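PDB 3I16: aluminum resistance protein from Clostridium novyi, which probably acts as a pyridoxal-phosphate-dependent carbon-sulfur lyase of the methionine gamma-lyase family, with a suggested part in aluminium resistance. Local coordinates for residues 39-44 / 297-302; 162-167 / 200-205; 169-174 / 207-212; 221-226 / 243-248. All coordinates share one frame; numbering follows the deposited sequence. Where two conformers were deposited one is given.

In the fold
Contact 1 opens first, on the long N-terminal helix 17-54, and closes last, on helix 287-318, so the loop it defines encloses the other three contacts. Within that loop, 162-167 and 169-174 follow each other on helix 164-173 and its approach, then meet 200-205 and 207-212 in the same order. Contacts 2 and 3 therefore cross along the chain and join the same two helices beside the mixed sheet, centres about 10 Å apart. Contact 4 comes later in series, tying the loops that follow strands 214-218 and 237-241 at the cofactor. It touches contact 1, where Asn44 is bonded to Asp226, whereas contacts 2 and 3 lie farther out.

Contact 1 (39-44 / 297-302). With EDO (1,2-ethanediol), chain L.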
loop_
_atom_site.group_PDB
_atom_site.type_symbol
_atom_site.label_atom_id
_atom_site.label_comp_id
_atom_site.label_asym_id
_atom_site.label_seq_id
_atom_site.Cartn_x
_atom_site.Cartn_y
_atom_site.Cartn_z
ATOM N N ASP B 39 31.677 12.590 13.530
ATOM C CA ASP B 39 32.580 12.925 12.408
ATOM C C ASP B 39 32.362 11.930 11.293
ATOM O O ASP B 39 32.274 12.319 10.127
ATOM C CB ASP B 39 34.061 12.922 12.844
ATOM C CG ASP B 39 34.359 13.942 13.941
ATOM O OD1 ASP B 39 33.616 14.934 14.043
ATOM O OD2 ASP B 39 35.336 13.763 14.702
ATOM N N ILE B 40 32.246 10.653 11.658
ATOM C CA ILE B 40 31.964 9.577 10.695
ATOM C C ILE B 40 30.558 9.753 10.080
ATOM O O ILE B 40 30.391 9.641 8.878
ATOM C CB ILE B 40 32.118 8.190 11.359
ATOM C CG1 ILE B 40 33.578 7.920 11.732
ATOM C CG2 ILE B 40 31.635 7.068 10.457
ATOM C CD1 ILE B 40 33.737 6.766 12.725
ATOM N N ARG B 41 29.566 10.059 10.913
ATOM C CA ARG B 41 28.163 10.190 10.476
ATOM C C ARG B 41 27.998 11.296 9.453
ATOM O O ARG B 41 27.281 11.146 8.449
ATOM C CB ARG B 41 27.277 10.435 11.700
ATOM C CG ARG B 41 25.788 10.606 11.410
ATOM C CD ARG B 41 25.071 11.018 12.655
ATOM N NE ARG B 41 25.541 12.310 13.159
ATOM C CZ ARG B 41 25.232 12.824 14.343
ATOM N NH1 ARG B 41 24.443 12.175 15.202
ATOM N NH2 ARG B 41 25.732 14.001 14.690
ATOM N N GLU B 42 28.687 12.397 9.697
ATOM C CA GLU B 42 28.687 13.531 8.803
ATOM C C GLU B 42 29.173 13.121 7.402
ATOM O O GLU B 42 28.535 13.434 6.392
ATOM C CB GLU B 42 29.623 14.586 9.382
ATOM C CG GLU B 42 29.713 15.840 8.602
ATOM C CD GLU B 42 30.592 16.836 9.309
ATOM O OE1 GLU B 42 31.820 16.593 9.385
ATOM O OE2 GLU B 42 30.042 17.854 9.786
ATOM N N PHE B 43 30.328 12.455 7.344
ATOM C CA PHE B 43 30.857 11.982 6.054
ATOM C C PHE B 43 29.860 11.046 5.362
ATOM O O PHE B 43 29.596 11.170 4.146
ATOM C CB PHE B 43 32.156 11.216 6.226
ATOM C CG PHE B 43 32.709 10.712 4.927
ATOM C CD1 PHE B 43 33.545 11.507 4.160
ATOM C CD2 PHE B 43 32.361 9.476 4.458
ATOM C CE1 PHE B 43 34.038 11.065 2.983
ATOM C CE2 PHE B 43 32.844 9.028 3.248
ATOM C CZ PHE B 43 33.692 9.822 2.521
ATOM N N ASN B 44 29.331 10.101 6.143
ATOM C CA ASN B 44 28.406 9.116 5.601
ATOM C C ASN B 44 27.105 9.745 5.130
ATOM O O ASN B 44 26.528 9.285 4.178
ATOM C CB ASN B 44 28.149 7.958 6.592
ATOM C CG ASN B 44 29.346 6.981 6.709
ATOM O OD1 ASN B 44 30.172 6.879 5.799
ATOM N ND2 ASN B 44 29.426 6.259 7.828
ATOM N N ALA B 297 19.803 6.217 7.133
ATOM C CA ALA B 297 20.640 5.159 7.729
ATOM C C ALA B 297 21.935 5.628 8.406
ATOM O O ALA B 297 22.281 5.114 9.458
ATOM C CB ALA B 297 20.927 4.016 6.704
ATOM N N PRO B 298 22.683 6.549 7.780
ATOM C CA PRO B 298 23.905 6.991 8.446
ATOM C C PRO B 298 23.642 7.527 9.866
ATOM O O PRO B 298 24.408 7.240 10.783
ATOM C CB PRO B 298 24.409 8.101 7.516
ATOM C CG PRO B 298 23.945 7.641 6.148
ATOM C CD PRO B 298 22.625 6.991 6.366
ATOM N N HIS B 299 22.547 8.273 10.020
ATOM C CA HIS B 299 22.123 8.842 11.289
ATOM C C HIS B 299 21.577 7.795 12.261
ATOM O O HIS B 299 22.074 7.658 13.388
ATOM C CB HIS B 299 21.059 9.932 11.033
ATOM C CG HIS B 299 20.602 10.632 12.274
ATOM N ND1 HIS B 299 21.198 11.779 12.749
ATOM C CD2 HIS B 299 19.614 10.327 13.150
ATOM C CE1 HIS B 299 20.590 12.154 13.859
ATOM N NE2 HIS B 299 19.621 11.292 14.122
ATOM N N ILE B 300 20.568 7.048 11.826
ATOM C CA ILE B 300 19.905 6.056 12.691
ATOM C C ILE B 300 20.926 5.015 13.124
ATOM O O ILE B 300 20.858 4.532 14.238
ATOM C CB ILE B 300 18.675 5.369 12.004
ATOM C CG1 ILE B 300 17.572 6.376 11.615
ATOM C CG2 ILE B 300 18.051 4.278 12.902
ATOM C CD1 ILE B 300 16.875 7.057 12.757
ATOM N N SER B 301 21.813 4.610 12.213
ATOM C CA SER B 301 22.881 3.638 12.555
ATOM C C SER B 301 23.697 4.124 13.771
ATOM O O SER B 301 23.995 3.347 14.667
ATOM C CB SER B 301 23.818 3.379 11.357
ATOM O OG SER B 301 23.153 2.684 10.297
HETATM N N MSE B 302 24.031 5.415 13.807
HETATM C CA MSE B 302 24.777 5.954 14.945
HETATM C C MSE B 302 23.942 6.154 16.233
HETATM O O MSE B 302 24.504 6.164 17.352
HETATM C CB MSE B 302 25.491 7.224 14.536
HETATM C CG MSE B 302 26.582 6.977 13.515
HETATM SE SE MSE B 302 27.866 5.608 14.174
HETATM C CE MSE B 302 29.310 6.061 12.963
HETATM C C1 EDO L . 21.783 11.380 20.255
HETATM O O1 EDO L . 20.436 11.207 19.796
HETATM C C2 EDO L . 22.585 12.255 19.302
HETATM O O2 EDO L . 22.951 11.572 18.087
HETATM O O HOH W 1 22.979 9.833 14.881
HETATM O O HOH W 2 27.236 6.835 9.922
#
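Arg41 and Pro298 face each other where helical segments 39-44 and 297-302 come nearest, in an antiparallel pair whose axes approach to 8.9 Å at 159°. This helix pair joins the long helices 17-54 and 287-318 beside a second subunit, in a protein of the clan that holds the PLP-dependent aminotransferases. Arg41 makes the largest contribution. Its CG, anti to the backbone N (chi1 179°), lies 3.7 Å from Pro298 O, and CD rests against CA and ND1 of His299. The Arg41 and His299 side chains lie side by side and point the same way, guanidinium and ring planes 13° apart, although Arg41 NH1 and His299 ND1 stay 4.1 Å from each other. Both groups find stronger partners across the subunit interface: Asp412 of the second subunit forms a salt bridge to Arg41 NE, and His299 NE2 is hydrogen-bonded to His299 NE2 of that subunit. Selenomethionine Met302 is bent at chi2, and its side chain crosses Ile40 at about a right angle, with Met302 CE 3.6 Å from Ile40 CG2. Toward the other end of the pair, Pro298 CB meets Asn44 CB at 3.9 Å, while a water links Asn44 ND2 to Pro298 O. A second water accepts from Arg41 NH1 and donates to His299 O at 2.8 Å, its oxygen poised above one face of the His299 ring, over the centre.

Contact 2 (162-167 / 200-205); sequences PNLEEI and KSIVDC
Leu164 is the main bump of this contact. Its CG is anti to the carbonyl carbon (chi1 -59°), and the CD2 methyl enters a hollow on segment 200-205 of helix 196-209, framed by the carbonyl of Ser201, the backbone of Ile202 and the CB of Cys205. The fit is close, with Leu164 CD2 3.8 Å from Ser201 O and 4.0 Å from Cys205 CB. Cys205 answers with a bump of its own: SG, anti to the backbone N, reaches back to lie 3.8 Å from Leu164 O and 4.3 Å from Ile167 CG2, fitting between these two residues one turn apart. Ahead of the helix, the Pro162 ring crosses the end of Ile202 at about a right angle, its CB and CG both resting on CG1 and CD1; the nearest pair, Pro162 CB to Ile202 CG1, is 3.7 Å apart. Asn163 is the N-cap residue between these parts, its OD1 accepting from Glu166 N. The two helices run in the same sense beside the mixed sheet, and helix 196-209 is the helix of the beta-alpha-beta crossover from strand 177-183 to strand 214-218. Ser201 OG, at the margin, is hydrogen-bonded to Asp198 O within its own helix. The side chains that meet are mainly apolar, with backbone carbonyls at the edges and no polar bond between the segments, so the contact probably rests on dispersion and the exclusion of water.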
loop_
_atom_site.group_PDB
_atom_site.type_symbol
_atom_site.label_atom_id
_atom_site.label_comp_id
_atom_site.label_asym_id
_atom_site.label_seq_id
_atom_site.Cartn_x
_atom_site.Cartn_y
_atom_site.Cartn_z
ATOM N N PRO B 162 42.086 -12.374 12.398
ATOM C CA PRO B 162 42.163 -13.363 11.306
ATOM C C PRO B 162 43.477 -14.121 11.317
ATOM O O PRO B 162 44.523 -13.516 11.594
ATOM C CB PRO B 162 42.068 -12.504 10.046
ATOM C CG PRO B 162 41.350 -11.247 10.490
ATOM C CD PRO B 162 41.742 -11.025 11.914
ATOM N N ASN B 163 43.426 -15.431 11.051
ATOM C CA ASN B 163 44.621 -16.252 11.001
ATOM C C ASN B 163 45.081 -16.315 9.544
ATOM O O ASN B 163 44.832 -17.292 8.824
ATOM C CB ASN B 163 44.354 -17.657 11.544
ATOM C CG ASN B 163 45.628 -18.471 11.684
ATOM O OD1 ASN B 163 46.687 -18.083 11.187
ATOM N ND2 ASN B 163 45.535 -19.607 12.363
ATOM N N LEU B 164 45.788 -15.268 9.136
ATOM C CA LEU B 164 46.205 -15.111 7.760
ATOM C C LEU B 164 47.111 -16.243 7.291
ATOM O O LEU B 164 46.939 -16.751 6.192
ATOM C CB LEU B 164 46.866 -13.745 7.548
ATOM C CG LEU B 164 46.052 -12.485 7.862
ATOM C CD1 LEU B 164 46.914 -11.229 7.611
ATOM C CD2 LEU B 164 44.735 -12.412 7.064
ATOM N N GLU B 165 48.037 -16.675 8.132
ATOM C CA GLU B 165 48.951 -17.748 7.750
ATOM C C GLU B 165 48.195 -19.034 7.459
ATOM O O GLU B 165 48.501 -19.723 6.497
ATOM C CB GLU B 165 50.020 -17.976 8.819
ATOM C CG GLU B 165 50.838 -16.703 9.118
ATOM C CD GLU B 165 52.103 -16.953 9.913
ATOM O OE1 GLU B 165 52.397 -18.124 10.254
ATOM O OE2 GLU B 165 52.820 -15.961 10.192
ATOM N N GLU B 166 47.188 -19.357 8.267
ATOM C CA GLU B 166 46.392 -20.561 8.022
ATOM C C GLU B 166 45.519 -20.394 6.758
ATOM O O GLU B 166 45.385 -21.333 5.971
ATOM C CB GLU B 166 45.547 -20.898 9.262
ATOM C CG GLU B 166 44.829 -22.251 9.205
ATOM C CD GLU B 166 45.777 -23.434 9.137
ATOM O OE1 GLU B 166 46.974 -23.278 9.478
ATOM O OE2 GLU B 166 45.321 -24.534 8.760
ATOM N N ILE B 167 44.933 -19.210 6.564
ATOM C CA ILE B 167 44.130 -18.937 5.359
ATOM C C ILE B 167 44.978 -19.226 4.113
ATOM O O ILE B 167 44.592 -20.008 3.235
ATOM C CB ILE B 167 43.589 -17.478 5.347
ATOM C CG1 ILE B 167 42.500 -17.297 6.412
ATOM C CG2 ILE B 167 42.992 -17.115 3.978
ATOM C CD1 ILE B 167 42.130 -15.892 6.655
ATOM N N LYS B 200 40.286 -5.755 5.032
ATOM C CA LYS B 200 41.291 -5.486 4.018
ATOM C C LYS B 200 42.443 -6.492 4.122
ATOM O O LYS B 200 42.894 -7.018 3.118
ATOM C CB LYS B 200 41.873 -4.075 4.159
ATOM C CG LYS B 200 42.883 -3.709 3.045
ATOM C CD LYS B 200 43.438 -2.311 3.219
ATOM C CE LYS B 200 44.227 -1.850 1.973
ATOM N NZ LYS B 200 45.294 -2.782 1.553
ATOM N N SER B 201 42.922 -6.760 5.326
ATOM C CA SER B 201 44.048 -7.685 5.464
ATOM C C SER B 201 43.679 -9.082 4.940
ATOM O O SER B 201 44.504 -9.725 4.337
ATOM C CB SER B 201 44.573 -7.737 6.909
ATOM O OG SER B 201 43.669 -8.453 7.714
ATOM N N ILE B 202 42.436 -9.531 5.139
ATOM C CA ILE B 202 41.993 -10.829 4.609
ATOM C C ILE B 202 41.927 -10.788 3.071
ATOM O O ILE B 202 42.460 -11.671 2.379
ATOM C CB ILE B 202 40.613 -11.276 5.179
ATOM C CG1 ILE B 202 40.685 -11.529 6.701
ATOM C CG2 ILE B 202 40.123 -12.511 4.437
ATOM C CD1 ILE B 202 39.291 -11.684 7.383
ATOM N N VAL B 203 41.302 -9.757 2.529
ATOM C CA VAL B 203 41.206 -9.651 1.064
ATOM C C VAL B 203 42.589 -9.650 0.426
ATOM O O VAL B 203 42.860 -10.482 -0.472
ATOM C CB VAL B 203 40.374 -8.451 0.625
ATOM C CG1 VAL B 203 40.371 -8.327 -0.893
ATOM C CG2 VAL B 203 38.968 -8.604 1.160
ATOM N N ASP B 204 43.482 -8.776 0.900
ATOM C CA ASP B 204 44.853 -8.739 0.359
ATOM C C ASP B 204 45.564 -10.094 0.437
ATOM O O ASP B 204 46.258 -10.505 -0.490
ATOM C CB ASP B 204 45.700 -7.671 1.062
ATOM C CG ASP B 204 45.230 -6.278 0.759
ATOM O OD1 ASP B 204 44.387 -6.126 -0.138
ATOM O OD2 ASP B 204 45.701 -5.334 1.410
ATOM N N CYS B 205 45.371 -10.789 1.541
ATOM C CA CYS B 205 45.970 -12.094 1.726
ATOM C C CYS B 205 45.438 -13.130 0.712
ATOM O O CYS B 205 46.212 -13.874 0.078
ATOM C CB CYS B 205 45.682 -12.534 3.160
ATOM S SG CYS B 205 46.172 -14.176 3.569
#

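Contact 3 (169-174 / 207-212)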
loop_
_atom_site.group_PDB
_atom_site.type_symbol
_atom_site.label_atom_id
_atom_site.label_comp_id
_atom_site.label_asym_id
_atom_site.label_seq_id
_atom_site.Cartn_x
_atom_site.Cartn_y
_atom_site.Cartn_z
ATOM N N LYS B 169 47.704 -21.058 3.810
ATOM C CA LYS B 169 47.989 -22.502 3.733
ATOM C C LYS B 169 46.809 -23.301 3.186
ATOM O O LYS B 169 46.990 -24.216 2.389
ATOM C CB LYS B 169 48.370 -23.056 5.108
ATOM C CG LYS B 169 48.557 -24.586 5.166
ATOM C CD LYS B 169 48.932 -25.033 6.587
ATOM C CE LYS B 169 49.293 -26.514 6.653
ATOM N NZ LYS B 169 48.221 -27.386 6.099
ATOM N N VAL B 170 45.604 -22.973 3.626
ATOM C CA VAL B 170 44.413 -23.697 3.166
ATOM C C VAL B 170 44.147 -23.425 1.686
ATOM O O VAL B 170 43.901 -24.359 0.918
ATOM C CB VAL B 170 43.206 -23.402 4.072
ATOM C CG1 VAL B 170 41.915 -23.974 3.462
ATOM C CG2 VAL B 170 43.496 -23.969 5.493
ATOM N N LEU B 171 44.256 -22.161 1.287
ATOM C CA LEU B 171 44.104 -21.762 -0.121
ATOM C C LEU B 171 45.173 -22.362 -1.045
ATOM O O LEU B 171 44.865 -22.838 -2.137
ATOM C CB LEU B 171 44.135 -20.237 -0.258
ATOM C CG LEU B 171 42.947 -19.460 0.307
ATOM C CD1 LEU B 171 43.232 -17.945 0.200
ATOM C CD2 LEU B 171 41.624 -19.847 -0.381
ATOM N N LYS B 172 46.435 -22.329 -0.613
ATOM C CA LYS B 172 47.488 -22.905 -1.419
ATOM C C LYS B 172 47.273 -24.417 -1.595
ATOM O O LYS B 172 47.493 -24.943 -2.682
ATOM C CB LYS B 172 48.877 -22.604 -0.842
ATOM C CG LYS B 172 49.320 -21.157 -1.039
ATOM C CD LYS B 172 50.797 -20.931 -0.713
ATOM C CE LYS B 172 51.112 -21.148 0.746
ATOM N NZ LYS B 172 52.507 -20.726 1.112
ATOM N N GLU B 173 46.783 -25.088 -0.552
ATOM C CA GLU B 173 46.579 -26.531 -0.591
ATOM C C GLU B 173 45.282 -26.992 -1.241
ATOM O O GLU B 173 45.092 -28.179 -1.440
ATOM C CB GLU B 173 46.705 -27.120 0.814
ATOM C CG GLU B 173 48.139 -27.039 1.332
ATOM C CD GLU B 173 48.323 -27.650 2.695
ATOM O OE1 GLU B 173 47.300 -27.983 3.332
ATOM O OE2 GLU B 173 49.495 -27.794 3.129
ATOM N N ASP B 174 44.399 -26.073 -1.613
ATOM C CA ASP B 174 43.138 -26.468 -2.217
ATOM C C ASP B 174 42.767 -25.458 -3.282
ATOM O O ASP B 174 42.160 -24.427 -3.003
ATOM C CB ASP B 174 42.048 -26.611 -1.148
ATOM C CG ASP B 174 40.759 -27.192 -1.691
ATOM O OD1 ASP B 174 40.635 -27.324 -2.923
ATOM O OD2 ASP B 174 39.852 -27.510 -0.879
ATOM N N LYS B 207 43.743 -12.648 -2.256
ATOM C CA LYS B 207 44.058 -12.249 -3.618
ATOM C C LYS B 207 45.547 -12.474 -3.951
ATOM O O LYS B 207 45.914 -12.699 -5.104
ATOM C CB LYS B 207 43.706 -10.776 -3.836
ATOM C CG LYS B 207 42.236 -10.397 -3.709
ATOM C CD LYS B 207 41.396 -10.977 -4.792
ATOM C CE LYS B 207 39.963 -10.514 -4.646
ATOM N NZ LYS B 207 39.117 -11.062 -5.722
ATOM N N ASN B 208 46.407 -12.400 -2.940
ATOM C CA ASN B 208 47.832 -12.664 -3.155
ATOM C C ASN B 208 48.098 -14.135 -3.486
ATOM O O ASN B 208 49.121 -14.444 -4.085
ATOM C CB ASN B 208 48.672 -12.244 -1.948
ATOM C CG ASN B 208 50.144 -12.439 -2.190
ATOM O OD1 ASN B 208 50.694 -11.912 -3.165
ATOM N ND2 ASN B 208 50.797 -13.210 -1.321
ATOM N N ILE B 209 47.197 -15.037 -3.087
ATOM C CA ILE B 209 47.330 -16.454 -3.416
ATOM C C ILE B 209 46.710 -16.671 -4.794
ATOM O O ILE B 209 47.368 -17.203 -5.672
ATOM C CB ILE B 209 46.689 -17.364 -2.354
ATOM C CG1 ILE B 209 47.342 -17.148 -0.981
ATOM C CG2 ILE B 209 46.822 -18.825 -2.733
ATOM C CD1 ILE B 209 48.867 -17.175 -0.966
ATOM N N ARG B 210 45.452 -16.265 -4.972
ATOM C CA ARG B 210 44.772 -16.304 -6.275
ATOM C C ARG B 210 43.822 -15.112 -6.446
ATOM O O ARG B 210 42.828 -14.969 -5.712
ATOM C CB ARG B 210 44.004 -17.611 -6.502
ATOM C CG ARG B 210 44.872 -18.844 -6.634
ATOM C CD ARG B 210 44.073 -20.047 -7.090
ATOM N NE ARG B 210 43.052 -20.462 -6.130
ATOM C CZ ARG B 210 43.277 -21.185 -5.028
ATOM N NH1 ARG B 210 44.501 -21.568 -4.679
ATOM N NH2 ARG B 210 42.259 -21.494 -4.239
ATOM N N LYS B 211 44.117 -14.275 -7.437
ATOM C CA LYS B 211 43.332 -13.080 -7.738
ATOM C C LYS B 211 41.857 -13.368 -8.108
ATOM O O LYS B 211 40.987 -12.533 -7.889
ATOM C CB LYS B 211 44.024 -12.287 -8.853
ATOM N N ASP B 212 41.577 -14.553 -8.644
ATOM C CA ASP B 212 40.215 -14.895 -9.049
ATOM C C ASP B 212 39.280 -15.352 -7.914
ATOM O O ASP B 212 38.095 -15.539 -8.162
ATOM C CB ASP B 212 40.204 -15.910 -10.220
ATOM C CG ASP B 212 40.757 -17.288 -9.851
ATOM O OD1 ASP B 212 41.056 -17.573 -8.671
ATOM O OD2 ASP B 212 40.898 -18.110 -10.783
#
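Leu171 O is gripped by two donors: Arg210 NH1 at 2.9 Å through a nearly straight bond of 170°, and, more weakly, Asp174 N from its own segment. The carbonyl oxygen sits at the edge of the guanidinium, almost in its plane, whereas the donor nitrogen stands well above the plane of the carbonyl. The neighbouring amino group, Arg210 NH2, makes a second and weak bond to Asp174 O at 3.2 Å, and also bonds to Ile177 O. The arginine thus spans three backbone carbonyls, of Leu171, Asp174 and Ile177, where the chain leaves helix 164-173 for strand 177-183. Its chain bends at chi3 (-64°), which turns NE out of line with the preceding carbons. Helices 164-173 and 196-209 pack side by side against the mixed sheet, the second being the helix of the crossover from strand 177-183 to strand 214-218. The link lies near the surface, with Leu171 also packing inward on strands 177-183 and 117-120. An apolar patch adjoins the polar one. Ile209 CG2, anti to the backbone N, reaches both Lys172 CG at 3.8 Å and Leu171 CB at 3.9 Å, the aliphatic part of Lys172 crossing Ile209 at about a right angle. The Asp174 carboxylate is engaged elsewhere, by Ser176 and by a salt bridge to Lys152. On the far side of 207-212, Lys207 NZ donates to Lys211 O and forms a salt bridge with Asp236.

Contact 4 (221-226 / 243-248); sequences YGEFMD and IKNIGG. With PLP (pyridoxal-5'-phosphate), chain J.
Asn245 ND2 is held tightly by two backbone carbonyls, in and just before the type II beta turn from Gly222 to Met225. The bond to Glu223 O, 3.0 Å long, is nearly straight at 166° and falls on a lone pair in the carbonyl plane; the one to Tyr221 O, equally long, is bent and weak. Asn245 OD1, in contrast, is buried without a polar partner in the model. Glu223 closes over the same side chain, its OE1 3.3 Å from Asn245 CB, while its OE2 is bonded to Tyr256. The other end lacks polar bonds between the segments and rests on apolar touches such as Phe224 CE2 to Ile246 CG1 at 3.9 Å, though it too is buried. It faces other helices, with Phe224 against Asn44 and Ala297, and Ile246 against Tyr82. Toward the cofactor, Lys244 was modelled in two conformers. In the one described here CD stands over the centre of the Tyr221 ring, 3.6 Å from the centroid and 7° off the normal, a CH-pi contact. In this conformer the kink at chi4 (-52°) turns NZ toward the phenol, both NZ and Tyr221 OH are bonded to Ser388 OG, and Lys244 CE is 3.5 Å from PLP C4. PLP O3 lies at the edge of the same ring, 3.1 Å from Tyr221 CE2. A lysine beside C4 after a sheet strand is consistent with the Schiff-base site of fold-type I PLP enzymes.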
loop_
_atom_site.group_PDB
_atom_site.type_symbol
_atom_site.label_atom_id
_atom_site.label_comp_id
_atom_site.label_asym_id
_atom_site.label_seq_id
_atom_site.Cartn_x
_atom_site.Cartn_y
_atom_site.Cartn_z
ATOM N N TYR B 221 24.785 -5.428 10.004
ATOM C CA TYR B 221 25.087 -4.628 11.210
ATOM C C TYR B 221 26.277 -3.689 11.134
ATOM O O TYR B 221 26.459 -2.866 12.027
ATOM C CB TYR B 221 25.240 -5.485 12.457
ATOM C CG TYR B 221 23.979 -6.176 12.924
ATOM C CD1 TYR B 221 22.878 -5.430 13.352
ATOM C CD2 TYR B 221 23.921 -7.539 13.036
ATOM C CE1 TYR B 221 21.756 -6.044 13.814
ATOM C CE2 TYR B 221 22.803 -8.158 13.515
ATOM C CZ TYR B 221 21.737 -7.416 13.903
ATOM O OH TYR B 221 20.635 -8.065 14.357
ATOM N N GLY B 222 27.055 -3.762 10.059
ATOM C CA GLY B 222 28.241 -2.927 9.906
ATOM C C GLY B 222 28.074 -1.705 9.046
ATOM O O GLY B 222 28.983 -0.879 8.987
ATOM N N GLU B 223 26.906 -1.561 8.401
ATOM C CA GLU B 223 26.700 -0.448 7.486
ATOM C C GLU B 223 26.788 0.883 8.220
ATOM O O GLU B 223 26.217 1.053 9.300
ATOM C CB GLU B 223 25.355 -0.540 6.753
ATOM C CG GLU B 223 25.117 -1.830 5.993
ATOM C CD GLU B 223 24.470 -2.942 6.796
ATOM O OE1 GLU B 223 24.297 -2.808 8.029
ATOM O OE2 GLU B 223 24.180 -3.989 6.182
ATOM N N PHE B 224 27.571 1.794 7.651
ATOM C CA PHE B 224 27.791 3.139 8.196
ATOM C C PHE B 224 28.519 3.239 9.567
ATOM O O PHE B 224 28.515 4.291 10.205
ATOM C CB PHE B 224 26.490 3.930 8.164
ATOM C CG PHE B 224 25.831 3.923 6.799
ATOM C CD1 PHE B 224 26.476 4.470 5.712
ATOM C CD2 PHE B 224 24.599 3.341 6.612
ATOM C CE1 PHE B 224 25.889 4.449 4.456
ATOM C CE2 PHE B 224 24.010 3.307 5.355
ATOM C CZ PHE B 224 24.654 3.868 4.279
HETATM N N MSE B 225 29.206 2.176 9.970
HETATM C CA MSE B 225 30.014 2.214 11.190
HETATM C C MSE B 225 31.324 2.956 10.944
HETATM O O MSE B 225 31.948 3.472 11.888
HETATM C CB MSE B 225 30.327 0.808 11.686
HETATM C CG MSE B 225 29.147 -0.002 12.146
HETATM SE SE MSE B 225 28.262 0.680 13.739
HETATM C CE MSE B 225 27.050 1.910 12.890
ATOM N N ASP B 226 31.750 2.988 9.685
ATOM C CA ASP B 226 32.990 3.627 9.312
ATOM C C ASP B 226 32.670 4.398 8.047
ATOM O O ASP B 226 31.565 4.287 7.518
ATOM C CB ASP B 226 34.077 2.555 9.077
ATOM C CG ASP B 226 35.470 3.136 8.932
ATOM O OD1 ASP B 226 35.946 3.798 9.862
ATOM O OD2 ASP B 226 36.080 2.951 7.872
ATOM N N ILE B 243 16.219 -4.644 7.120
ATOM C CA ILE B 243 15.613 -4.358 8.413
ATOM C C ILE B 243 16.672 -4.211 9.521
ATOM O O ILE B 243 16.332 -4.238 10.699
ATOM C CB ILE B 243 14.422 -5.283 8.785
ATOM C CG1 ILE B 243 14.845 -6.705 9.099
ATOM C CG2 ILE B 243 13.341 -5.232 7.663
ATOM C CD1 ILE B 243 13.639 -7.588 9.540
ATOM N N LYS B 244 17.954 -4.110 9.124
ATOM C CA LYS B 244 19.032 -3.790 10.048
ATOM C C LYS B 244 19.423 -2.353 9.677
ATOM O O LYS B 244 18.585 -1.616 9.212
ATOM C CB LYS B 244 20.206 -4.760 9.961
ATOM C CG LYS B 244 19.847 -6.194 10.259
ATOM C CD LYS B 244 21.088 -7.058 10.284
ATOM C CE LYS B 244 20.725 -8.526 10.428
ATOM N NZ LYS B 244 19.816 -8.753 11.584
ATOM N N ASN B 245 20.679 -1.963 9.879
ATOM C CA ASN B 245 21.134 -0.572 9.667
ATOM C C ASN B 245 20.661 0.174 8.412
ATOM O O ASN B 245 20.092 1.259 8.505
ATOM C CB ASN B 245 22.673 -0.495 9.653
ATOM C CG ASN B 245 23.339 -1.138 10.867
ATOM O OD1 ASN B 245 22.765 -1.998 11.515
ATOM N ND2 ASN B 245 24.591 -0.744 11.136
ATOM N N ILE B 246 20.919 -0.398 7.239
ATOM C CA ILE B 246 20.728 0.324 5.964
ATOM C C ILE B 246 19.304 0.659 5.583
ATOM O O ILE B 246 19.066 1.479 4.683
ATOM C CB ILE B 246 21.498 -0.386 4.808
ATOM C CG1 ILE B 246 21.769 0.580 3.649
ATOM C CG2 ILE B 246 20.772 -1.654 4.349
ATOM C CD1 ILE B 246 22.991 0.227 2.820
ATOM N N GLY B 247 18.348 0.012 6.228
ATOM C CA GLY B 247 16.933 0.350 6.033
ATOM C C GLY B 247 16.503 1.572 6.853
ATOM O O GLY B 247 15.359 2.019 6.727
ATOM N N GLY B 248 17.379 2.049 7.739
ATOM C CA GLY B 248 17.149 3.274 8.531
ATOM C C GLY B 248 15.909 3.250 9.390
ATOM O O GLY B 248 15.295 4.293 9.638
HETATM N N1 PLP J . 24.774 -12.580 9.389
HETATM C C2 PLP J . 24.960 -11.967 10.592
HETATM C C2A PLP J . 26.333 -11.889 11.185
HETATM C C3 PLP J . 23.854 -11.414 11.236
HETATM O O3 PLP J . 24.042 -10.784 12.442
HETATM C C4 PLP J . 22.576 -11.500 10.665
HETATM C C5 PLP J . 22.403 -12.136 9.440
HETATM C C6 PLP J . 23.519 -12.655 8.815
HETATM C C5A PLP J . 21.067 -12.247 8.731
HETATM O O4P PLP J . 20.037 -12.605 9.593
HETATM P P PLP J . 18.445 -12.591 9.220
HETATM O O1P PLP J . 17.954 -11.299 8.586
HETATM O O2P PLP J . 17.799 -12.705 10.580
HETATM O O3P PLP J . 18.153 -13.756 8.288
#